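Side-chain contacts in endoglucanase A (Clostridium longisporum, PDB 6Q1I), which hydrolyses internal beta-1,4-glucosidic bonds of barley beta-glucan, lichenan and carboxymethylcellulose, and also degrades xylan, through its family 5 TIM-barrel catalytic domain, the part described here: residues Val264-Tyr269 / Val280-Phe285; Ala231-Tyr236 / Asn271-Lys276; Tyr102-Asp107 / Lys147-His152; Glu98-Cys103 / Val110-His115; Tyr184-Leu189 / Lys222-Lys227. All coordinates share one frame; numbering follows the deposited sequence.

Contact 1 (Val264-Tyr269 / Val280-Phe285); sequences VELDSY and VVIGQF. Unlike the reference sequence in segment 280-285: Gln284 (reference Glu).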
# COMPACT_ATOMS: atom_id res chain seq x y z
N VAL A 264 -0.85 -7.25 -20.60
CA VAL A 264 0.50 -6.78 -20.95
C VAL A 264 1.09 -5.96 -19.80
O VAL A 264 2.29 -6.06 -19.50
CB VAL A 264 0.46 -5.99 -22.27
CG1 VAL A 264 1.77 -5.26 -22.51
CG2 VAL A 264 0.16 -6.94 -23.43
N GLU A 265 0.27 -5.14 -19.15
CA GLU A 265 0.74 -4.35 -18.02
C GLU A 265 1.21 -5.26 -16.88
O GLU A 265 2.30 -5.07 -16.32
CB GLU A 265 -0.39 -3.42 -17.56
CG GLU A 265 -0.07 -2.62 -16.31
CD GLU A 265 -1.20 -1.69 -15.88
OE1 GLU A 265 -2.16 -1.51 -16.66
OE2 GLU A 265 -1.14 -1.18 -14.75
N LEU A 266 0.40 -6.26 -16.52
CA LEU A 266 0.77 -7.15 -15.43
C LEU A 266 2.00 -7.99 -15.79
O LEU A 266 2.85 -8.24 -14.93
CB LEU A 266 -0.42 -8.03 -15.04
CG LEU A 266 -1.60 -7.28 -14.44
CD1 LEU A 266 -2.82 -8.19 -14.33
CD2 LEU A 266 -1.23 -6.69 -13.07
N ASP A 267 2.10 -8.41 -17.06
CA ASP A 267 3.32 -9.07 -17.51
C ASP A 267 4.55 -8.18 -17.28
O ASP A 267 5.61 -8.66 -16.87
CB ASP A 267 3.24 -9.40 -19.01
CG ASP A 267 2.37 -10.62 -19.33
OD1 ASP A 267 1.99 -11.37 -18.41
OD2 ASP A 267 2.10 -10.80 -20.53
N SER A 268 4.42 -6.89 -17.58
CA SER A 268 5.56 -5.99 -17.40
C SER A 268 5.99 -5.91 -15.94
O SER A 268 7.19 -5.86 -15.65
CB SER A 268 5.27 -4.60 -17.98
OG SER A 268 4.52 -3.79 -17.10
N TYR A 269 5.04 -5.94 -15.01
CA TYR A 269 5.40 -5.93 -13.59
C TYR A 269 6.10 -7.23 -13.21
O TYR A 269 7.19 -7.22 -12.62
CB TYR A 269 4.16 -5.73 -12.72
CG TYR A 269 3.37 -4.46 -12.98
CD1 TYR A 269 3.95 -3.35 -13.59
CD2 TYR A 269 2.04 -4.38 -12.62
CE1 TYR A 269 3.22 -2.19 -13.82
CE2 TYR A 269 1.30 -3.22 -12.83
CZ TYR A 269 1.90 -2.14 -13.44
OH TYR A 269 1.17 -0.99 -13.67
N VAL A 280 6.91 -8.89 -6.78
CA VAL A 280 6.19 -7.62 -6.81
C VAL A 280 4.82 -7.79 -6.17
O VAL A 280 4.15 -8.81 -6.37
CB VAL A 280 6.11 -7.03 -8.24
CG1 VAL A 280 5.44 -8.00 -9.21
CG2 VAL A 280 5.41 -5.68 -8.24
N VAL A 281 4.41 -6.79 -5.40
CA VAL A 281 3.07 -6.69 -4.83
C VAL A 281 2.44 -5.41 -5.34
O VAL A 281 3.06 -4.34 -5.28
CB VAL A 281 3.11 -6.69 -3.29
CG1 VAL A 281 1.78 -6.23 -2.70
CG2 VAL A 281 3.51 -8.07 -2.75
N ILE A 282 1.21 -5.50 -5.83
CA ILE A 282 0.41 -4.33 -6.18
C ILE A 282 -0.31 -3.92 -4.90
O ILE A 282 -1.36 -4.47 -4.55
CB ILE A 282 -0.55 -4.63 -7.33
CG1 ILE A 282 0.22 -4.99 -8.60
CG2 ILE A 282 -1.45 -3.43 -7.60
CD1 ILE A 282 -0.62 -5.56 -9.72
N GLY A 283 0.26 -2.95 -4.18
CA GLY A 283 -0.25 -2.60 -2.87
C GLY A 283 -1.47 -1.73 -2.86
O GLY A 283 -2.09 -1.57 -1.80
N GLN A 284 -1.84 -1.15 -4.01
CA GLN A 284 -3.08 -0.41 -4.18
C GLN A 284 -3.58 -0.61 -5.60
O GLN A 284 -2.82 -0.45 -6.55
CB GLN A 284 -2.91 1.10 -3.94
CG GLN A 284 -2.45 1.49 -2.55
CD GLN A 284 -2.33 2.99 -2.30
OE1 GLN A 284 -1.71 3.41 -1.33
NE2 GLN A 284 -2.93 3.78 -3.14
N PHE A 285 -4.87 -0.92 -5.72
CA PHE A 285 -5.61 -0.85 -6.98
C PHE A 285 -7.08 -0.63 -6.62
O PHE A 285 -7.45 -0.62 -5.45
CB PHE A 285 -5.39 -2.08 -7.88
CG PHE A 285 -6.23 -3.28 -7.52
CD1 PHE A 285 -6.03 -3.96 -6.33
CD2 PHE A 285 -7.17 -3.77 -8.40
CE1 PHE A 285 -6.79 -5.08 -6.00
CE2 PHE A 285 -7.93 -4.90 -8.08
CZ PHE A 285 -7.73 -5.55 -6.89
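Ile282, on strand 280-285, points its CD1 methyl into a notch between Leu266 and Tyr269, one turn apart on helix 256-275. Both helix side chains cross the isoleucine at about a right angle: Leu266 CD2 meets Ile282 CD1 at 3.6 Å, and Tyr269 CD2 lies 4.1 Å from the same Ile282 CD1, which reaches the phenol ring obliquely. Two residues before Ile282 on the strand, Val280 packs its CG1 against the helix backbone, 3.9 Å from Tyr269 O; a chi1 of 57° sets this methyl between the valine's own N and carbonyl carbon. Glu265 O lies over the centre of the Tyr269 ring, 3.5 Å above its plane, and also accepts Ser268 OG at 2.7 Å. The helix segment runs at 129° to the strand in this TIM barrel. Two residues past Ile282 stands Gln284, which replaces the glutamate assigned by similarity as nucleophile. With no hydrogen bond crossing between them, the two segments meet by van der Waals packing, largely of apolar side chains.

Contact 2 (Ala231-Tyr236 / Asn271-Lys276); sequences ASVHAY and NTFKSK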
# COMPACT_ATOMS: atom_id res chain seq x y z
N ALA A 231 9.26 -5.61 -4.49
CA ALA A 231 8.92 -4.34 -5.12
C ALA A 231 7.45 -4.01 -4.89
O ALA A 231 6.59 -4.88 -4.97
CB ALA A 231 9.19 -4.42 -6.62
N SER A 232 7.16 -2.72 -4.65
CA SER A 232 5.80 -2.21 -4.48
C SER A 232 5.46 -1.28 -5.64
O SER A 232 6.16 -0.29 -5.88
CB SER A 232 5.70 -1.43 -3.17
OG SER A 232 4.45 -0.77 -3.07
N VAL A 233 4.35 -1.56 -6.32
CA VAL A 233 3.74 -0.62 -7.26
C VAL A 233 2.27 -0.49 -6.93
O VAL A 233 1.65 -1.37 -6.32
CB VAL A 233 3.94 -1.00 -8.75
CG1 VAL A 233 5.41 -1.03 -9.11
CG2 VAL A 233 3.29 -2.33 -9.07
N HIS A 234 1.70 0.65 -7.32
CA HIS A 234 0.26 0.91 -7.26
C HIS A 234 -0.22 1.05 -8.69
O HIS A 234 0.45 1.66 -9.52
CB HIS A 234 -0.02 2.17 -6.44
CG HIS A 234 0.46 2.07 -5.03
ND1 HIS A 234 0.54 3.15 -4.19
CD2 HIS A 234 0.91 1.00 -4.32
CE1 HIS A 234 1.03 2.76 -3.02
NE2 HIS A 234 1.26 1.47 -3.08
N ALA A 235 -1.37 0.43 -8.99
CA ALA A 235 -1.80 0.34 -10.38
C ALA A 235 -3.33 0.40 -10.43
O ALA A 235 -4.04 -0.62 -10.51
CB ALA A 235 -1.26 -0.93 -11.04
N TYR A 236 -3.84 1.63 -10.40
CA TYR A 236 -5.27 1.90 -10.56
C TYR A 236 -5.55 1.90 -12.06
O TYR A 236 -5.71 2.93 -12.71
CB TYR A 236 -5.60 3.24 -9.93
CG TYR A 236 -5.49 3.28 -8.42
CD1 TYR A 236 -4.31 3.64 -7.78
CD2 TYR A 236 -6.58 2.97 -7.62
CE1 TYR A 236 -4.23 3.69 -6.41
CE2 TYR A 236 -6.51 3.03 -6.26
CZ TYR A 236 -5.34 3.38 -5.65
OH TYR A 236 -5.29 3.46 -4.28
N ASN A 271 7.61 -9.52 -15.06
CA ASN A 271 8.84 -9.85 -15.76
C ASN A 271 9.94 -8.85 -15.46
O ASN A 271 11.11 -9.22 -15.35
CB ASN A 271 8.58 -9.98 -17.26
CG ASN A 271 7.60 -11.11 -17.60
OD1 ASN A 271 7.33 -11.99 -16.79
ND2 ASN A 271 7.05 -11.07 -18.80
N THR A 272 9.60 -7.57 -15.31
CA THR A 272 10.63 -6.59 -15.00
C THR A 272 11.21 -6.85 -13.62
O THR A 272 12.44 -6.89 -13.45
CB THR A 272 10.09 -5.16 -15.08
OG1 THR A 272 9.61 -4.88 -16.40
CG2 THR A 272 11.20 -4.17 -14.74
N PHE A 273 10.36 -7.03 -12.62
CA PHE A 273 10.89 -7.26 -11.28
C PHE A 273 11.56 -8.62 -11.15
O PHE A 273 12.59 -8.72 -10.47
CB PHE A 273 9.82 -6.96 -10.23
CG PHE A 273 9.47 -5.50 -10.15
CD1 PHE A 273 10.42 -4.58 -9.74
CD2 PHE A 273 8.21 -5.04 -10.51
CE1 PHE A 273 10.13 -3.23 -9.68
CE2 PHE A 273 7.92 -3.69 -10.45
CZ PHE A 273 8.87 -2.79 -10.05
N LYS A 274 11.06 -9.65 -11.84
CA LYS A 274 11.75 -10.94 -11.85
C LYS A 274 13.14 -10.81 -12.45
O LYS A 274 14.11 -11.40 -11.95
CB LYS A 274 10.93 -11.98 -12.61
CG LYS A 274 9.96 -12.76 -11.73
CD LYS A 274 9.38 -13.97 -12.45
CE LYS A 274 8.71 -14.92 -11.47
NZ LYS A 274 9.70 -15.70 -10.67
N SER A 275 13.27 -10.03 -13.53
CA SER A 275 14.58 -9.84 -14.15
C SER A 275 15.55 -9.10 -13.23
O SER A 275 16.76 -9.19 -13.44
CB SER A 275 14.45 -9.12 -15.50
OG SER A 275 14.24 -7.72 -15.35
N LYS A 276 15.02 -8.42 -12.20
CA LYS A 276 15.80 -7.79 -11.13
C LYS A 276 15.93 -8.67 -9.89
O LYS A 276 16.57 -8.24 -8.92
CB LYS A 276 15.14 -6.46 -10.74
CG LYS A 276 15.23 -5.40 -11.82
CD LYS A 276 14.39 -4.17 -11.48
CE LYS A 276 14.50 -3.10 -12.54
NZ LYS A 276 15.71 -2.27 -12.33
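Ala231 CB sits over one face of the Phe273 ring, a CH-pi contact only 3.5 Å from the ring centroid and 18° off the ring normal. This is the tight part of the contact: Ala231 CB lies 3.4 Å from Phe273 CD1, shifted from the centre toward the rim on that side. Packing relaxes farther along the strand, where Val233 CG1 comes obliquely to Phe273 CE2 at 3.9 Å. The phenylalanine reaches inward because its CG stands opposite the carbonyl carbon (chi1 -68°), carrying the ring from the helix to the strand. Around the helix from this ring, Asn271, Lys274 and Ser275 belong to the solvent side; there Ser275 OG turns back on the backbone and donates to Thr272 O at 2.7 Å. The contact thus joins the last turns of helix 256-275 to strand 229-234 of the TIM barrel. Phe221 meets the Phe273 ring edge-to-face, Met218 of helix 215-219 also touches it, and Thr208 of strand 204-208 and Val280 of strand 280-285 pack on the same side chain.

Contact 3 (Tyr102-Asp107 / Lys147-His152); sequences YCIADD and KDYDDH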
# COMPACT_ATOMS: atom_id res chain seq x y z
N TYR A 102 -5.36 -6.88 15.57
CA TYR A 102 -6.64 -7.36 15.05
C TYR A 102 -6.41 -8.25 13.84
O TYR A 102 -7.03 -9.30 13.68
CB TYR A 102 -7.56 -6.21 14.61
CG TYR A 102 -8.03 -5.21 15.64
CD1 TYR A 102 -8.05 -5.49 17.00
CD2 TYR A 102 -8.48 -3.96 15.23
CE1 TYR A 102 -8.49 -4.53 17.91
CE2 TYR A 102 -8.92 -3.03 16.11
CZ TYR A 102 -8.92 -3.30 17.45
OH TYR A 102 -9.36 -2.30 18.29
N CYS A 103 -5.54 -7.79 12.94
CA CYS A 103 -5.31 -8.46 11.66
C CYS A 103 -4.49 -9.72 11.83
O CYS A 103 -4.82 -10.77 11.26
CB CYS A 103 -4.60 -7.49 10.72
SG CYS A 103 -5.50 -5.96 10.34
N ILE A 104 -3.39 -9.64 12.59
CA ILE A 104 -2.53 -10.81 12.80
C ILE A 104 -3.31 -11.90 13.51
O ILE A 104 -3.20 -13.08 13.17
CB ILE A 104 -1.25 -10.42 13.56
CG1 ILE A 104 -0.38 -9.45 12.75
CG2 ILE A 104 -0.45 -11.67 13.96
CD1 ILE A 104 0.31 -10.04 11.54
N ALA A 105 -4.11 -11.53 14.52
CA ALA A 105 -4.95 -12.50 15.22
C ALA A 105 -5.87 -13.23 14.25
O ALA A 105 -6.15 -14.42 14.44
CB ALA A 105 -5.78 -11.78 16.29
N ASP A 106 -6.34 -12.54 13.21
CA ASP A 106 -7.24 -13.13 12.22
C ASP A 106 -6.51 -13.91 11.13
O ASP A 106 -7.12 -14.24 10.11
CB ASP A 106 -8.12 -12.05 11.60
CG ASP A 106 -9.30 -11.69 12.47
OD1 ASP A 106 -9.42 -12.23 13.60
OD2 ASP A 106 -10.11 -10.85 12.02
N ASP A 107 -5.22 -14.19 11.32
CA ASP A 107 -4.44 -15.01 10.39
C ASP A 107 -4.23 -14.33 9.03
O ASP A 107 -4.07 -15.00 8.02
CB ASP A 107 -5.05 -16.41 10.21
CG ASP A 107 -4.06 -17.41 9.69
OD1 ASP A 107 -2.86 -17.24 9.96
OD2 ASP A 107 -4.49 -18.37 9.00
N LYS A 147 9.38 -6.00 16.38
CA LYS A 147 10.47 -6.92 16.11
C LYS A 147 10.07 -8.38 16.31
O LYS A 147 10.56 -9.26 15.59
CB LYS A 147 11.67 -6.58 17.01
CG LYS A 147 12.85 -7.51 16.85
CD LYS A 147 14.04 -7.07 17.71
CE LYS A 147 15.07 -8.19 17.78
NZ LYS A 147 16.39 -7.75 18.31
N ASP A 148 9.22 -8.67 17.29
CA ASP A 148 8.92 -10.05 17.64
C ASP A 148 7.77 -10.66 16.85
O ASP A 148 7.43 -11.83 17.07
CB ASP A 148 8.66 -10.16 19.14
CG ASP A 148 9.89 -9.85 19.96
OD1 ASP A 148 11.01 -10.13 19.48
OD2 ASP A 148 9.75 -9.31 21.07
N TYR A 149 7.16 -9.90 15.95
CA TYR A 149 6.08 -10.43 15.12
C TYR A 149 6.63 -11.43 14.10
O TYR A 149 7.75 -11.29 13.60
CB TYR A 149 5.36 -9.26 14.42
CG TYR A 149 4.43 -8.56 15.37
CD1 TYR A 149 4.91 -7.82 16.44
CD2 TYR A 149 3.06 -8.67 15.24
CE1 TYR A 149 4.06 -7.22 17.34
CE2 TYR A 149 2.19 -8.06 16.13
CZ TYR A 149 2.71 -7.33 17.19
OH TYR A 149 1.87 -6.74 18.10
N ASP A 150 5.82 -12.44 13.80
CA ASP A 150 6.18 -13.48 12.85
C ASP A 150 6.09 -12.95 11.41
O ASP A 150 5.84 -11.76 11.17
CB ASP A 150 5.36 -14.75 13.11
CG ASP A 150 3.90 -14.64 12.72
OD1 ASP A 150 3.52 -13.78 11.89
OD2 ASP A 150 3.12 -15.48 13.22
N ASP A 151 6.32 -13.84 10.45
CA ASP A 151 6.48 -13.42 9.06
C ASP A 151 5.18 -13.06 8.37
O ASP A 151 5.22 -12.69 7.19
CB ASP A 151 7.28 -14.44 8.25
CG ASP A 151 6.54 -15.75 8.00
OD1 ASP A 151 5.36 -15.91 8.38
OD2 ASP A 151 7.18 -16.62 7.39
N HIS A 152 4.05 -13.10 9.06
CA HIS A 152 2.85 -12.53 8.47
C HIS A 152 2.88 -11.01 8.45
O HIS A 152 2.12 -10.40 7.69
CB HIS A 152 1.60 -13.01 9.18
CG HIS A 152 1.20 -14.39 8.79
ND1 HIS A 152 1.87 -15.51 9.22
CD2 HIS A 152 0.21 -14.83 7.98
CE1 HIS A 152 1.31 -16.58 8.70
NE2 HIS A 152 0.30 -16.20 7.94
O HOH W 1 -1.71 -17.76 7.05
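The backbones come nearest where the end of helix 90-105 passes the loop before strand 153-156, with Ile104 CA and His152 CA 7.1 Å apart. A Schellman motif ends the helix: Asp107, with positive phi, is its C-prime residue, Leu108 N bonds back to Cys103 O, and Asp107 N donates to Ile104 O at 3.0 Å. The loop opposite holds an Asx turn, in which His152 N donates to Asp150 OD1 at 3.0 Å, nearly straight at 159° but from above the carboxylate plane. Ile104 carries the apolar part. Its CD1 packs on His152 CB at 4.0 Å, while its CG1 comes to the edge of the Tyr149 ring, close to the ring plane, 4.3 Å from CD2 of that tyrosine. The Tyr149 hydroxyl turns back to the same helix and is hydrogen-bonded to Asp101. Tyr109 stacks on the imidazole of His152, so this ring is held by an aromatic neighbour as well as by its polar edge. Together these contacts join the end of helix 90-105 to the loop before strand 153-156, at the surface of the TIM barrel and away from the annotated sites. At the exposed margin the Asp107 carboxylate and the His152 ring, their planes 41° apart, are linked by water: one molecule lies in the imidazole plane 2.7 Å from His152 NE2 and donates to Asp107 OD1 at 3.2 Å.

Contact 4 (Glu98-Cys103 / Val110-His115); sequences EVVDYC and VILNTH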
# COMPACT_ATOMS: atom_id res chain seq x y z
N GLU A 98 -2.35 -2.18 18.16
CA GLU A 98 -3.64 -2.83 18.40
C GLU A 98 -4.34 -3.17 17.09
O GLU A 98 -4.92 -4.26 16.94
CB GLU A 98 -4.52 -1.97 19.31
CG GLU A 98 -5.87 -2.60 19.68
CD GLU A 98 -5.82 -3.68 20.78
OE1 GLU A 98 -4.73 -4.05 21.24
OE2 GLU A 98 -6.90 -4.16 21.19
N VAL A 99 -4.30 -2.26 16.11
CA VAL A 99 -4.93 -2.53 14.82
C VAL A 99 -4.18 -3.63 14.07
O VAL A 99 -4.79 -4.54 13.49
CB VAL A 99 -5.05 -1.24 13.99
CG1 VAL A 99 -5.56 -1.53 12.60
CG2 VAL A 99 -5.95 -0.24 14.71
N VAL A 100 -2.84 -3.60 14.11
CA VAL A 100 -2.06 -4.70 13.56
C VAL A 100 -2.47 -6.02 14.22
O VAL A 100 -2.65 -7.04 13.55
CB VAL A 100 -0.55 -4.42 13.72
CG1 VAL A 100 0.28 -5.70 13.46
CG2 VAL A 100 -0.11 -3.30 12.81
N ASP A 101 -2.64 -6.01 15.55
CA ASP A 101 -3.01 -7.23 16.26
C ASP A 101 -4.38 -7.77 15.84
O ASP A 101 -4.58 -8.99 15.78
CB ASP A 101 -2.96 -7.02 17.78
CG ASP A 101 -1.53 -7.00 18.34
OD1 ASP A 101 -0.61 -7.55 17.71
OD2 ASP A 101 -1.34 -6.45 19.44
N TYR A 102 -5.36 -6.88 15.57
CA TYR A 102 -6.64 -7.36 15.05
C TYR A 102 -6.41 -8.25 13.84
O TYR A 102 -7.03 -9.30 13.68
CB TYR A 102 -7.56 -6.21 14.61
CG TYR A 102 -8.03 -5.21 15.64
CD1 TYR A 102 -8.05 -5.49 17.00
CD2 TYR A 102 -8.48 -3.96 15.23
CE1 TYR A 102 -8.49 -4.53 17.91
CE2 TYR A 102 -8.92 -3.03 16.11
CZ TYR A 102 -8.92 -3.30 17.45
OH TYR A 102 -9.36 -2.30 18.29
N CYS A 103 -5.54 -7.79 12.94
CA CYS A 103 -5.31 -8.46 11.66
C CYS A 103 -4.49 -9.72 11.83
O CYS A 103 -4.82 -10.77 11.26
CB CYS A 103 -4.60 -7.49 10.72
SG CYS A 103 -5.50 -5.96 10.34
N VAL A 110 -0.13 -8.84 6.95
CA VAL A 110 -0.28 -7.43 7.23
C VAL A 110 0.89 -6.69 6.61
O VAL A 110 2.05 -7.05 6.85
CB VAL A 110 -0.34 -7.16 8.75
CG1 VAL A 110 -0.33 -5.68 9.02
CG2 VAL A 110 -1.57 -7.83 9.33
N ILE A 111 0.60 -5.65 5.84
CA ILE A 111 1.61 -4.73 5.33
C ILE A 111 1.51 -3.45 6.14
O ILE A 111 0.47 -2.77 6.11
CB ILE A 111 1.40 -4.42 3.84
CG1 ILE A 111 1.46 -5.68 2.98
CG2 ILE A 111 2.42 -3.38 3.39
CD1 ILE A 111 0.86 -5.48 1.58
N LEU A 112 2.57 -3.11 6.87
CA LEU A 112 2.66 -1.88 7.65
C LEU A 112 3.68 -0.97 6.98
O LEU A 112 4.85 -1.37 6.83
CB LEU A 112 3.09 -2.20 9.08
CG LEU A 112 3.17 -0.99 10.02
CD1 LEU A 112 1.77 -0.38 10.26
CD2 LEU A 112 3.83 -1.37 11.34
N ASN A 113 3.27 0.23 6.58
CA ASN A 113 4.13 1.13 5.82
C ASN A 113 4.38 2.43 6.58
O ASN A 113 3.98 2.59 7.73
CB ASN A 113 3.57 1.39 4.41
CG ASN A 113 2.42 2.37 4.39
OD1 ASN A 113 1.99 2.88 5.42
ND2 ASN A 113 1.92 2.65 3.18
N THR A 114 5.13 3.34 5.94
CA THR A 114 4.94 4.77 6.13
C THR A 114 4.16 5.28 4.92
O THR A 114 4.30 4.75 3.81
CB THR A 114 6.26 5.55 6.29
OG1 THR A 114 6.93 5.67 5.03
CG2 THR A 114 7.17 4.91 7.32
N HIS A 115 3.34 6.31 5.13
CA HIS A 115 2.34 6.66 4.14
C HIS A 115 2.51 8.11 3.67
O HIS A 115 3.37 8.37 2.84
CB HIS A 115 0.93 6.26 4.58
CG HIS A 115 0.01 6.06 3.42
ND1 HIS A 115 0.05 4.93 2.64
CD2 HIS A 115 -0.92 6.88 2.88
CE1 HIS A 115 -0.85 5.04 1.68
NE2 HIS A 115 -1.45 6.21 1.80
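Cys103 and Val110 make the tightest of the apolar contacts between helix 90-105 and strand 109-113. Cys103 CB presses on Val110 CG2 at 3.4 Å, shorter than usual for two carbons; the methylene, not the sulfur, does the touching. Val110 presents this methyl because CG1 stands trans to its backbone N (chi1 173°), leaving CG2 on the other side, opposite the carbonyl carbon. The remaining apolar contacts are looser and centre on one methyl, Val100 CG2, which lies 4.3 Å from Leu112 CD1 and 4.5 Å from Val110 CG1. Val110 and Leu112 thus face the helix from alternate positions of the strand.

Polar interactions stay within the segments or lead elsewhere. Past the apolar layer, Asn113 ND2 donates to His115 ND1 at 3.0 Å and 163°; the donor lies in the imidazole plane and ND1 lies close to the amide plane, so the bond is in plane for both groups. The same ND2 also bonds to Glu156 OE2, and Asn113 OD1 accepts from Thr76 N.

The helix segment runs at 161° to the strand, as expected within a beta-alpha-beta unit, here strand 71-74, helix 90-105 and strand 109-113 of the TIM barrel. Ile72 and Ile74 of the first strand touch Cys103 and Val100, Leu153 of strand 153-156 adjoins Val110 and Leu112, and Ile142 of helix 128-145 packs on Leu112.

Contact 5 (Tyr184-Leu189 / Lys222-Lys227); sequences YNAAAL and KVPDDK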
# COMPACT_ATOMS: atom_id res chain seq x y z
N TYR A 184 16.64 6.36 -0.15
CA TYR A 184 15.79 6.36 1.03
C TYR A 184 15.29 4.95 1.34
O TYR A 184 15.25 4.55 2.51
CB TYR A 184 14.61 7.31 0.83
CG TYR A 184 14.91 8.80 0.80
CD1 TYR A 184 16.11 9.31 1.28
CD2 TYR A 184 13.96 9.69 0.32
CE1 TYR A 184 16.36 10.67 1.26
CE2 TYR A 184 14.21 11.06 0.31
CZ TYR A 184 15.41 11.54 0.77
OH TYR A 184 15.70 12.88 0.75
N ASN A 185 14.87 4.20 0.32
CA ASN A 185 14.45 2.82 0.54
C ASN A 185 15.58 2.01 1.16
O ASN A 185 15.35 1.22 2.09
CB ASN A 185 14.02 2.17 -0.78
CG ASN A 185 12.65 2.60 -1.27
OD1 ASN A 185 11.79 3.03 -0.49
ND2 ASN A 185 12.42 2.43 -2.56
N ALA A 186 16.80 2.16 0.63
CA ALA A 186 17.94 1.39 1.15
C ALA A 186 18.26 1.78 2.58
O ALA A 186 18.61 0.93 3.40
CB ALA A 186 19.16 1.59 0.25
N ALA A 187 18.13 3.08 2.90
CA ALA A 187 18.40 3.54 4.26
C ALA A 187 17.37 3.00 5.24
O ALA A 187 17.72 2.58 6.35
CB ALA A 187 18.42 5.07 4.31
N ALA A 188 16.09 3.01 4.84
CA ALA A 188 15.06 2.43 5.69
C ALA A 188 15.30 0.94 5.91
O ALA A 188 15.18 0.44 7.04
CB ALA A 188 13.69 2.65 5.05
N LEU A 189 15.64 0.21 4.84
CA LEU A 189 15.92 -1.21 4.97
C LEU A 189 17.10 -1.46 5.91
O LEU A 189 17.05 -2.38 6.73
CB LEU A 189 16.20 -1.80 3.59
CG LEU A 189 16.54 -3.29 3.54
CD1 LEU A 189 15.39 -4.15 4.01
CD2 LEU A 189 16.96 -3.67 2.13
N LYS A 222 16.08 0.03 -7.83
CA LYS A 222 17.31 -0.64 -7.43
C LYS A 222 17.04 -1.53 -6.23
O LYS A 222 16.51 -1.06 -5.22
CB LYS A 222 18.42 0.37 -7.10
CG LYS A 222 19.78 -0.28 -6.87
CD LYS A 222 20.87 0.75 -6.69
CE LYS A 222 22.22 0.08 -6.47
NZ LYS A 222 23.30 1.05 -6.10
N VAL A 223 17.43 -2.79 -6.34
CA VAL A 223 17.30 -3.75 -5.24
C VAL A 223 18.58 -3.67 -4.40
O VAL A 223 19.67 -3.92 -4.94
CB VAL A 223 17.11 -5.18 -5.79
CG1 VAL A 223 16.92 -6.17 -4.64
CG2 VAL A 223 15.93 -5.23 -6.76
N PRO A 224 18.49 -3.33 -3.12
CA PRO A 224 19.67 -3.41 -2.25
C PRO A 224 20.20 -4.84 -2.15
O PRO A 224 19.55 -5.80 -2.55
CB PRO A 224 19.15 -2.94 -0.89
CG PRO A 224 17.90 -2.18 -1.18
CD PRO A 224 17.31 -2.84 -2.39
N ASP A 225 21.41 -4.97 -1.60
CA ASP A 225 22.01 -6.28 -1.36
C ASP A 225 21.34 -6.89 -0.14
O ASP A 225 21.80 -6.77 1.00
CB ASP A 225 23.52 -6.18 -1.19
CG ASP A 225 24.19 -7.53 -1.00
OD1 ASP A 225 23.50 -8.57 -1.03
OD2 ASP A 225 25.42 -7.57 -0.83
N ASP A 226 20.22 -7.56 -0.40
CA ASP A 226 19.35 -8.12 0.63
C ASP A 226 18.52 -9.20 -0.06
O ASP A 226 18.10 -9.02 -1.20
CB ASP A 226 18.41 -7.03 1.18
CG ASP A 226 17.65 -7.48 2.40
OD1 ASP A 226 18.11 -7.16 3.51
OD2 ASP A 226 16.59 -8.12 2.26
N LYS A 227 18.27 -10.30 0.64
CA LYS A 227 17.62 -11.44 0.02
C LYS A 227 16.10 -11.44 0.15
O LYS A 227 15.46 -12.32 -0.44
CB LYS A 227 18.16 -12.76 0.61
CG LYS A 227 19.67 -12.96 0.43
CD LYS A 227 20.14 -12.60 -0.98
CE LYS A 227 21.55 -13.12 -1.25
NZ LYS A 227 22.51 -12.84 -0.14
O HOH W 2 14.59 1.05 -4.09
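On the outer layer of the TIM barrel, helix 175-194 is met by the loop that leads from helix 215-219 into strand 229-234, and Leu189 and Pro224 form the centre of the contact. Leu189 CD2 reaches Pro224 CG at 3.7 Å and, beside it, Asp226 CB at 3.8 Å, so one methyl fits against both loop residues. With CG swung trans to its backbone N (chi1 179°), the leucine extends from the helix toward the loop. One turn earlier Ala186 CB makes a slighter contact with Pro224 CG, at 4.2 Å. Between the two loop residues the backbone bends at Asp225, the centre of an inverse gamma turn, which lets Pro224 and Asp226 both point at the helix while Asp225 points away. The polar end of Asp226 is engaged by Arg193, farther along the same helix, in a salt bridge to OD1; Asp226 OD2 accepts from Asn228 N. Met206 of strand 204-208 touches both Leu189 and Pro224, closing the contact toward the barrel. Near the start of the loop segment a water joins helix to backbone, accepting from Asn185 ND2 at 3.0 Å and lying 3.1 Å from Lys222 O.

How the contacts relate
From the N terminus, contact 4 comes first, closing the short connection from helix 90-105 to strand 109-113. Contact 3 starts from the same helix, sharing Tyr102 and Cys103, and spans a longer loop that takes in the later segment of contact 4; His152 O and Val110 N, 2.8 Å apart, join the two. Contact 5 follows in series, tying helix 175-194 to the loop before strand 229-234. Contacts 2 and 1 then cross, using helix 256-275 with neighbouring strands 229-234 and 280-285. Contact 5 reaches contact 2 by packing of Val223 on Lys276. Contacts 1 and 4 lie on opposite sides of the chain's centre, yet Gln284 touches His115 across the barrel.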